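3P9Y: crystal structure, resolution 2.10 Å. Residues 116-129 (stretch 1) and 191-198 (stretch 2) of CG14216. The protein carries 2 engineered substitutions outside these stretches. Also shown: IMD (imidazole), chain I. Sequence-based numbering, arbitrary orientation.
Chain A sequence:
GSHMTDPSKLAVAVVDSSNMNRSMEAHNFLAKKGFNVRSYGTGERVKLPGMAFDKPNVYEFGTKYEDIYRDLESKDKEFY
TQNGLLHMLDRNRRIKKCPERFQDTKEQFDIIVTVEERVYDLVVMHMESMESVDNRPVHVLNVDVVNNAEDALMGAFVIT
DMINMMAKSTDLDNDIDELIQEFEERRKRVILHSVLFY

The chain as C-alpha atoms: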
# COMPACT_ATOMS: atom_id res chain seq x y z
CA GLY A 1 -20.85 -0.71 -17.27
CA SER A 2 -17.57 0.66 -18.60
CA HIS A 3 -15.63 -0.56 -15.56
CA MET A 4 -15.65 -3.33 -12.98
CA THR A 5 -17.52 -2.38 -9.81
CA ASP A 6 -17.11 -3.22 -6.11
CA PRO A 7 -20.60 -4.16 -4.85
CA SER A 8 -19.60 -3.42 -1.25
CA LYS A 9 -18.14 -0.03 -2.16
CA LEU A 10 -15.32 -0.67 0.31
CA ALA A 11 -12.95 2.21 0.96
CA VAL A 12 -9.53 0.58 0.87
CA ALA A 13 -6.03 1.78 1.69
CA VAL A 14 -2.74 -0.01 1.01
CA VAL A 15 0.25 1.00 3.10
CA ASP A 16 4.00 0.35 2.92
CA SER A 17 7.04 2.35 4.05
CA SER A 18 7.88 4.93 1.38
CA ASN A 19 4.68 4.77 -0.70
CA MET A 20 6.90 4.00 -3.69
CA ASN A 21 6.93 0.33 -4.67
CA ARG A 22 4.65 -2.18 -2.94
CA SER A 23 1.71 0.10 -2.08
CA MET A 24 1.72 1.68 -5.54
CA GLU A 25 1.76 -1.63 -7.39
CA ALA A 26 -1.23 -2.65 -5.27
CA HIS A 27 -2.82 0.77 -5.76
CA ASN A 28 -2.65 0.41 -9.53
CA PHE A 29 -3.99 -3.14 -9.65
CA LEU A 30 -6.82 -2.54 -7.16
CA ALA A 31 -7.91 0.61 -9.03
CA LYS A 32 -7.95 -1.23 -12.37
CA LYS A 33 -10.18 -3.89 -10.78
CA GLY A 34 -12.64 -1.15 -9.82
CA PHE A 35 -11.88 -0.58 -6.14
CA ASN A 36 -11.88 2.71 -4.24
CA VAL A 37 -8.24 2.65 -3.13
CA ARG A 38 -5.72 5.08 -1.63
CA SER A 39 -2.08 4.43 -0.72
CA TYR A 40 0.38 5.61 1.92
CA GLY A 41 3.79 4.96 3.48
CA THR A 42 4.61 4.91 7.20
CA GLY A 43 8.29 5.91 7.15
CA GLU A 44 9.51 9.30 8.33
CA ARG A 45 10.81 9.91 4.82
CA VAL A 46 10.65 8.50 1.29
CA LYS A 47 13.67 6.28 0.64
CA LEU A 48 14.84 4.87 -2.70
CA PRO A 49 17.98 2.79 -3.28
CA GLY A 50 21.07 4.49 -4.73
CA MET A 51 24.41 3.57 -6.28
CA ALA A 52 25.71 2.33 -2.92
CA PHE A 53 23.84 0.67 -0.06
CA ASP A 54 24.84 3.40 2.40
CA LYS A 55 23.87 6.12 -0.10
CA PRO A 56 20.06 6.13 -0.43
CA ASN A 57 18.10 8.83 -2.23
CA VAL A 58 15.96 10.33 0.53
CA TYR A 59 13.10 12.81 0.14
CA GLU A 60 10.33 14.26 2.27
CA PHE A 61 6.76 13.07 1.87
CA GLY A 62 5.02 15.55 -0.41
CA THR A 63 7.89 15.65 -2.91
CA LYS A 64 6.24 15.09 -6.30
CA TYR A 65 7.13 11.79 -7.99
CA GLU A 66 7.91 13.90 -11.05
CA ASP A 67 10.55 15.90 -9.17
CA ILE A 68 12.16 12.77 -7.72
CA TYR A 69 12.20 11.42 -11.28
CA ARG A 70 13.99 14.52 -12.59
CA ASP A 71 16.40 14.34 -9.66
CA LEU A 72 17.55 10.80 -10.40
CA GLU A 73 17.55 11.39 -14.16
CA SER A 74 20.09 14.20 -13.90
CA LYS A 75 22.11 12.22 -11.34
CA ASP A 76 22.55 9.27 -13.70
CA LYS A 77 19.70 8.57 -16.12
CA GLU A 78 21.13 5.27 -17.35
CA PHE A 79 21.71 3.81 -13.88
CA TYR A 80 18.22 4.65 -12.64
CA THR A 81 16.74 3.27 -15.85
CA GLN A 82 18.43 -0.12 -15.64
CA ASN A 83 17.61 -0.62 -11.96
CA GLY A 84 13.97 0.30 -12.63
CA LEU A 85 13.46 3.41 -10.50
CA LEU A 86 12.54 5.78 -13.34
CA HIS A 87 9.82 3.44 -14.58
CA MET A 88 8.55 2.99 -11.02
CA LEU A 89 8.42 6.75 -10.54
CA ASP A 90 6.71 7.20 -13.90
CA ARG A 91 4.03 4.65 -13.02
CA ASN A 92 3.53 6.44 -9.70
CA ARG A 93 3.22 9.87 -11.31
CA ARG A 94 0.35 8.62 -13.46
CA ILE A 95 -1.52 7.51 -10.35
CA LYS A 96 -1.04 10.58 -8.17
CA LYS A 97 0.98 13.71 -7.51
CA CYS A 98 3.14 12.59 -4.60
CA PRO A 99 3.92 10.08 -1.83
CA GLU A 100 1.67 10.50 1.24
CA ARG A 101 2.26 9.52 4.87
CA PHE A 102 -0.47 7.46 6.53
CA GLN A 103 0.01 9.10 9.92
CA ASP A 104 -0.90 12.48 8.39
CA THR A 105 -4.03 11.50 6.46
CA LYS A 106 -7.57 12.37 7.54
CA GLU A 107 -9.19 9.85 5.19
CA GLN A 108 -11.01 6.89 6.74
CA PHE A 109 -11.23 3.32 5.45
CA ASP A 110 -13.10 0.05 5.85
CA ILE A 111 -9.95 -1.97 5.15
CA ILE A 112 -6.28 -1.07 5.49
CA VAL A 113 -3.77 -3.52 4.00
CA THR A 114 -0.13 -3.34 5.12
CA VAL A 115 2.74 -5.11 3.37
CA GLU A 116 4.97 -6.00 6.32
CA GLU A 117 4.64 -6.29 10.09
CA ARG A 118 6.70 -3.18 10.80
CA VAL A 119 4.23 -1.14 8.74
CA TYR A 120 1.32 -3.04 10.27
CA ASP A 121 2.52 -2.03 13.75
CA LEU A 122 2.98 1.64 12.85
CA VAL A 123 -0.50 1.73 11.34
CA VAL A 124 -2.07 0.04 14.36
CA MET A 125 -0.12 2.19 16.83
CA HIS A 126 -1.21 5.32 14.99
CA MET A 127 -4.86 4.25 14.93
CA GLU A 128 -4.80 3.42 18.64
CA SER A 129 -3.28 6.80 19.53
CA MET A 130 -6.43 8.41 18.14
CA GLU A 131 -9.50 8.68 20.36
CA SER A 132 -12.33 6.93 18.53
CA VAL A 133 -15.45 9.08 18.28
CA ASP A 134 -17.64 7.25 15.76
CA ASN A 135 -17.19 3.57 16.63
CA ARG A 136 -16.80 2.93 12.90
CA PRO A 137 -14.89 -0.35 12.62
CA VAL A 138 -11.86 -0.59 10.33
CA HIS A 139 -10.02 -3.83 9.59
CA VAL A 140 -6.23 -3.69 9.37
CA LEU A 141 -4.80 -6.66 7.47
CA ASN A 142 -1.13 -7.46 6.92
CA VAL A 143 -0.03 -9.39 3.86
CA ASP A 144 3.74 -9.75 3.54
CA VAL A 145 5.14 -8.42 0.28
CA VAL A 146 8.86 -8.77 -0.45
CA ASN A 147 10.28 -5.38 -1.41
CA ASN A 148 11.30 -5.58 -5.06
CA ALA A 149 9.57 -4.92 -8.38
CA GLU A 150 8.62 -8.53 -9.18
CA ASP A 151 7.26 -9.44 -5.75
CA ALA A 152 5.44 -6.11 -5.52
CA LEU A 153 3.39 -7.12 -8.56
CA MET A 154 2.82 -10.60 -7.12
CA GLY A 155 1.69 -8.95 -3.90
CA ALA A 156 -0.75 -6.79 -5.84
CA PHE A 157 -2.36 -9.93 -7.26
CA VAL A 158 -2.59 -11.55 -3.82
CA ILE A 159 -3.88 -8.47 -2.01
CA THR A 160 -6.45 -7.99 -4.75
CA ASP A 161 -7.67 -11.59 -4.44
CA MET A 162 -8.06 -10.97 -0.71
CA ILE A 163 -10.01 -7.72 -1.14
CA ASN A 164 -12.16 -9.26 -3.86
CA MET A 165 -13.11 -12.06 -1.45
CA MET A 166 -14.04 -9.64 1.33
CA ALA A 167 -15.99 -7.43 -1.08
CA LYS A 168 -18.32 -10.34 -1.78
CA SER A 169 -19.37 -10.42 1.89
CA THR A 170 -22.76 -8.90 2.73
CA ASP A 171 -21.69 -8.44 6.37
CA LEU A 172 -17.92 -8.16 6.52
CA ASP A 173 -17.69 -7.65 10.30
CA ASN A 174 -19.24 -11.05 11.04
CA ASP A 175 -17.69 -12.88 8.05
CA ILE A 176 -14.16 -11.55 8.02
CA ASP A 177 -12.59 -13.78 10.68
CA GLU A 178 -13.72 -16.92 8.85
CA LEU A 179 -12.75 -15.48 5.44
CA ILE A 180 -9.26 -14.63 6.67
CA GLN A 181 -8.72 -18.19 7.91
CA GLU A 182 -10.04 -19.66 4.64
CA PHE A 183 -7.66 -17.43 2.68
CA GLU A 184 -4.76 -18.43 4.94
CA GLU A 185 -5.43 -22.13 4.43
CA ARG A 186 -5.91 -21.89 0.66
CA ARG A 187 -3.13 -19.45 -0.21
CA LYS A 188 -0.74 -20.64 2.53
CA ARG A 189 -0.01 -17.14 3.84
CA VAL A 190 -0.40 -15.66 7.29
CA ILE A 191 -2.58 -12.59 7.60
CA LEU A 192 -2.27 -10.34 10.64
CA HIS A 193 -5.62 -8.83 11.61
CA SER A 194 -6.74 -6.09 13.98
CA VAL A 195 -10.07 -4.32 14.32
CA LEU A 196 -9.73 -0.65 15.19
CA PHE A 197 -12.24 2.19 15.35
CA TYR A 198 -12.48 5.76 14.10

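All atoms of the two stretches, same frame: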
# COMPACT_ATOMS: atom_id res chain seq x y z
N GLU A 116 4.01 -5.36 5.43
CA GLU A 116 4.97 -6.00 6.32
C GLU A 116 4.67 -5.61 7.76
O GLU A 116 4.07 -4.58 8.01
CB GLU A 116 6.42 -5.65 5.95
CG GLU A 116 6.78 -4.18 6.10
CD GLU A 116 8.29 -3.95 5.90
OE1 GLU A 116 8.68 -3.27 4.93
OE2 GLU A 116 9.08 -4.46 6.72
N GLU A 117 5.08 -6.45 8.71
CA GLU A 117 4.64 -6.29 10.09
C GLU A 117 5.09 -4.97 10.69
O GLU A 117 4.39 -4.41 11.54
CB GLU A 117 5.10 -7.45 10.97
CG GLU A 117 4.50 -7.39 12.36
CD GLU A 117 4.74 -8.64 13.17
OE1 GLU A 117 5.17 -9.64 12.58
OE2 GLU A 117 4.51 -8.62 14.39
N ARG A 118 6.24 -4.46 10.28
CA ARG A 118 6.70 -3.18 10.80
C ARG A 118 5.72 -2.07 10.42
O ARG A 118 5.43 -1.19 11.23
CB ARG A 118 8.10 -2.85 10.29
CG ARG A 118 9.20 -3.48 11.13
CD ARG A 118 10.57 -3.29 10.50
NE ARG A 118 11.64 -3.72 11.40
CZ ARG A 118 12.34 -2.91 12.19
NH1 ARG A 118 12.08 -1.61 12.22
NH2 ARG A 118 13.30 -3.40 12.97
N VAL A 119 5.20 -2.13 9.20
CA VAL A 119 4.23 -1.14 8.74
C VAL A 119 2.89 -1.37 9.44
O VAL A 119 2.25 -0.43 9.88
CB VAL A 119 4.06 -1.20 7.21
CG1 VAL A 119 2.90 -0.31 6.76
CG2 VAL A 119 5.36 -0.79 6.53
N TYR A 120 2.50 -2.63 9.53
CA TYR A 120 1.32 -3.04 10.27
C TYR A 120 1.31 -2.40 11.67
O TYR A 120 0.32 -1.80 12.07
CB TYR A 120 1.31 -4.56 10.40
CG TYR A 120 0.15 -5.15 11.17
CD1 TYR A 120 -1.12 -5.20 10.62
CD2 TYR A 120 0.35 -5.70 12.43
CE1 TYR A 120 -2.17 -5.77 11.32
CE2 TYR A 120 -0.69 -6.27 13.13
CZ TYR A 120 -1.95 -6.30 12.58
OH TYR A 120 -2.98 -6.87 13.28
N ASP A 121 2.42 -2.54 12.39
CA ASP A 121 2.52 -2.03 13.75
C ASP A 121 2.41 -0.51 13.81
O ASP A 121 1.76 0.02 14.71
CB ASP A 121 3.85 -2.46 14.37
CG ASP A 121 3.86 -3.92 14.75
OD1 ASP A 121 2.77 -4.51 14.89
OD2 ASP A 121 4.96 -4.48 14.91
N LEU A 122 3.03 0.18 12.87
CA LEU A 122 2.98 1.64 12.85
C LEU A 122 1.55 2.10 12.58
O LEU A 122 1.07 3.06 13.18
CB LEU A 122 3.94 2.20 11.80
CG LEU A 122 5.43 2.06 12.17
CD1 LEU A 122 6.32 2.37 10.98
CD2 LEU A 122 5.77 2.97 13.35
N VAL A 123 0.88 1.41 11.67
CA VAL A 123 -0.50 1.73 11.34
C VAL A 123 -1.39 1.52 12.55
O VAL A 123 -2.21 2.37 12.88
CB VAL A 123 -1.01 0.86 10.16
CG1 VAL A 123 -2.52 0.91 10.07
CG2 VAL A 123 -0.36 1.30 8.84
N VAL A 124 -1.23 0.38 13.22
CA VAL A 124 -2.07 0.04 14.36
C VAL A 124 -1.79 0.99 15.53
O VAL A 124 -2.71 1.48 16.18
CB VAL A 124 -1.87 -1.42 14.80
CG1 VAL A 124 -2.56 -1.70 16.13
CG2 VAL A 124 -2.39 -2.37 13.72
N MET A 125 -0.52 1.27 15.77
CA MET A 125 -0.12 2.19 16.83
C MET A 125 -0.75 3.55 16.58
O MET A 125 -1.30 4.17 17.49
CB MET A 125 1.40 2.30 16.91
CG MET A 125 1.89 3.12 18.09
SD MET A 125 3.68 3.02 18.33
CE MET A 125 4.28 3.97 16.94
N HIS A 126 -0.68 4.01 15.34
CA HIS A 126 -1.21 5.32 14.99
C HIS A 126 -2.72 5.38 15.20
O HIS A 126 -3.24 6.37 15.72
CB HIS A 126 -0.88 5.69 13.54
CG HIS A 126 -1.47 6.99 13.11
ND1 HIS A 126 -0.90 8.20 13.41
CD2 HIS A 126 -2.61 7.26 12.43
CE1 HIS A 126 -1.65 9.17 12.92
NE2 HIS A 126 -2.70 8.63 12.32
N MET A 127 -3.41 4.32 14.80
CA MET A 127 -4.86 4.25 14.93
C MET A 127 -5.27 4.25 16.39
O MET A 127 -6.27 4.86 16.77
CB MET A 127 -5.39 2.99 14.25
CG MET A 127 -5.42 3.05 12.72
SD MET A 127 -6.65 4.21 12.11
CE MET A 127 -8.14 3.61 12.90
N GLU A 128 -4.50 3.54 17.22
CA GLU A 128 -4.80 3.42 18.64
C GLU A 128 -4.57 4.73 19.38
O GLU A 128 -5.24 5.02 20.37
CB GLU A 128 -3.97 2.29 19.26
CG GLU A 128 -4.49 0.90 18.93
CD GLU A 128 -3.66 -0.20 19.58
OE1 GLU A 128 -2.48 0.05 19.92
OE2 GLU A 128 -4.19 -1.32 19.74
N SER A 129 -3.62 5.52 18.90
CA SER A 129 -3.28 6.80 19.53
C SER A 129 -4.41 7.80 19.36
O SER A 129 -4.42 8.84 20.01
CB SER A 129 -2.00 7.37 18.93
OG SER A 129 -2.27 8.14 17.76
N ILE A 191 -2.05 -13.93 7.60
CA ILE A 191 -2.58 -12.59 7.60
C ILE A 191 -2.67 -12.11 9.04
O ILE A 191 -3.24 -12.80 9.89
CB ILE A 191 -3.98 -12.54 6.97
CG1 ILE A 191 -3.93 -13.01 5.51
CG2 ILE A 191 -4.57 -11.13 7.06
CD1 ILE A 191 -5.28 -13.07 4.85
N LEU A 192 -2.09 -10.95 9.33
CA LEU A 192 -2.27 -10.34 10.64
C LEU A 192 -3.52 -9.48 10.58
O LEU A 192 -3.74 -8.77 9.60
CB LEU A 192 -1.06 -9.47 11.02
CG LEU A 192 0.32 -10.11 10.82
CD1 LEU A 192 1.42 -9.13 11.21
CD2 LEU A 192 0.46 -11.41 11.62
N HIS A 193 -4.35 -9.54 11.62
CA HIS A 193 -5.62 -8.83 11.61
C HIS A 193 -5.89 -8.12 12.93
O HIS A 193 -5.75 -8.70 14.00
CB HIS A 193 -6.76 -9.79 11.31
CG HIS A 193 -8.11 -9.14 11.35
ND1 HIS A 193 -9.23 -9.77 11.86
CD2 HIS A 193 -8.52 -7.92 10.94
CE1 HIS A 193 -10.27 -8.96 11.76
NE2 HIS A 193 -9.86 -7.83 11.21
N SER A 194 -6.27 -6.85 12.83
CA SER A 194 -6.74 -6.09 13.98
C SER A 194 -7.99 -5.33 13.58
O SER A 194 -8.11 -4.87 12.44
CB SER A 194 -5.68 -5.10 14.46
OG SER A 194 -4.54 -5.78 14.95
N VAL A 195 -8.92 -5.19 14.52
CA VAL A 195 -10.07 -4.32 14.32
C VAL A 195 -9.89 -3.07 15.16
O VAL A 195 -9.79 -3.14 16.39
CB VAL A 195 -11.39 -5.00 14.74
CG1 VAL A 195 -12.57 -4.12 14.37
CG2 VAL A 195 -11.51 -6.37 14.10
N LEU A 196 -9.83 -1.92 14.50
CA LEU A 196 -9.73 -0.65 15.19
C LEU A 196 -10.97 0.18 14.90
O LEU A 196 -11.85 -0.25 14.16
CB LEU A 196 -8.46 0.08 14.75
CG LEU A 196 -7.20 -0.72 15.07
CD1 LEU A 196 -6.03 -0.27 14.21
CD2 LEU A 196 -6.87 -0.62 16.55
N PHE A 197 -11.05 1.37 15.48
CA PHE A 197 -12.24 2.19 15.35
C PHE A 197 -11.89 3.66 15.16
O PHE A 197 -10.97 4.17 15.80
CB PHE A 197 -13.13 2.03 16.59
CG PHE A 197 -13.65 0.63 16.79
CD1 PHE A 197 -14.86 0.24 16.26
CD2 PHE A 197 -12.91 -0.29 17.51
CE1 PHE A 197 -15.34 -1.04 16.44
CE2 PHE A 197 -13.38 -1.57 17.70
CZ PHE A 197 -14.59 -1.95 17.16
N TYR A 198 -12.61 4.32 14.27
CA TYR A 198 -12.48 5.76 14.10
C TYR A 198 -13.39 6.46 15.10
O TYR A 198 -13.25 7.66 15.32
CB TYR A 198 -12.87 6.18 12.69
CG TYR A 198 -11.90 5.73 11.62
CD1 TYR A 198 -10.68 6.37 11.44
CD2 TYR A 198 -12.21 4.67 10.79
CE1 TYR A 198 -9.80 5.96 10.46
CE2 TYR A 198 -11.33 4.25 9.80
CZ TYR A 198 -10.13 4.90 9.65
OH TYR A 198 -9.25 4.49 8.67
OXT TYR A 198 -14.27 5.84 15.68
N1 IMD I . 1.05 -3.53 17.23
C2 IMD I . 0.92 -2.18 17.19
N3 IMD I . 0.09 -1.80 18.19
C4 IMD I . -0.31 -2.90 18.85
C5 IMD I . 0.29 -4.00 18.25

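Stretch 1 is mostly helix, running from Glu 117 to about Glu 128, with Glu 116 at the N-cap position. Regular i to i+4 backbone hydrogen bonds hold it, such as Val 124 N to Tyr 120 O at 2.9 Å. Stretch 2 is an extended strand that leads to the C-terminal carboxylate of Tyr 198. The two axes run in roughly the same direction, 32° apart, and approach to 8.8 Å. That spacing leaves room for side chains between the backbones, and no backbone hydrogen bond links them.

The strand alternates. Leu 192, Ser 194 and Leu 196 point their CA-to-CB bonds toward the helix, while His 193 and Phe 197 point theirs away. From the helix, Tyr 120 and Met 127 point toward the strand, seven residues or about two turns apart.

Tyr 120 lies against the first part of the strand. Leu 192 CB sits over one face of the Tyr 120 ring, 3.8 Å from the centroid, in a CH-pi contact. Beyond the ring, Tyr 120 OH and Ser 194 OG form a short hydrogen bond of 2.5 Å. It is the one hydrogen bond between the stretches. Glu 117 adds its aliphatic portion, with CG 3.7 Å from Leu 192 CD1.

Farther along, Leu 196 packs on the helix. Leu 196 CD1 lies 3.3 Å from Met 127 CB, a tight contact, and 4.2 Å from Val 124 CG1. Leu 196 CD2 is 3.7 Å from Glu 128 CG, so the methylene part of an exposed acid also covers the leucine.

Met 127 CE lies over one face of the Tyr 198 ring, 4.0 Å from the centroid, a second CH-pi contact. The CA-to-CB bond of Tyr 198 points away from the helix, but the end of the side chain comes nearer.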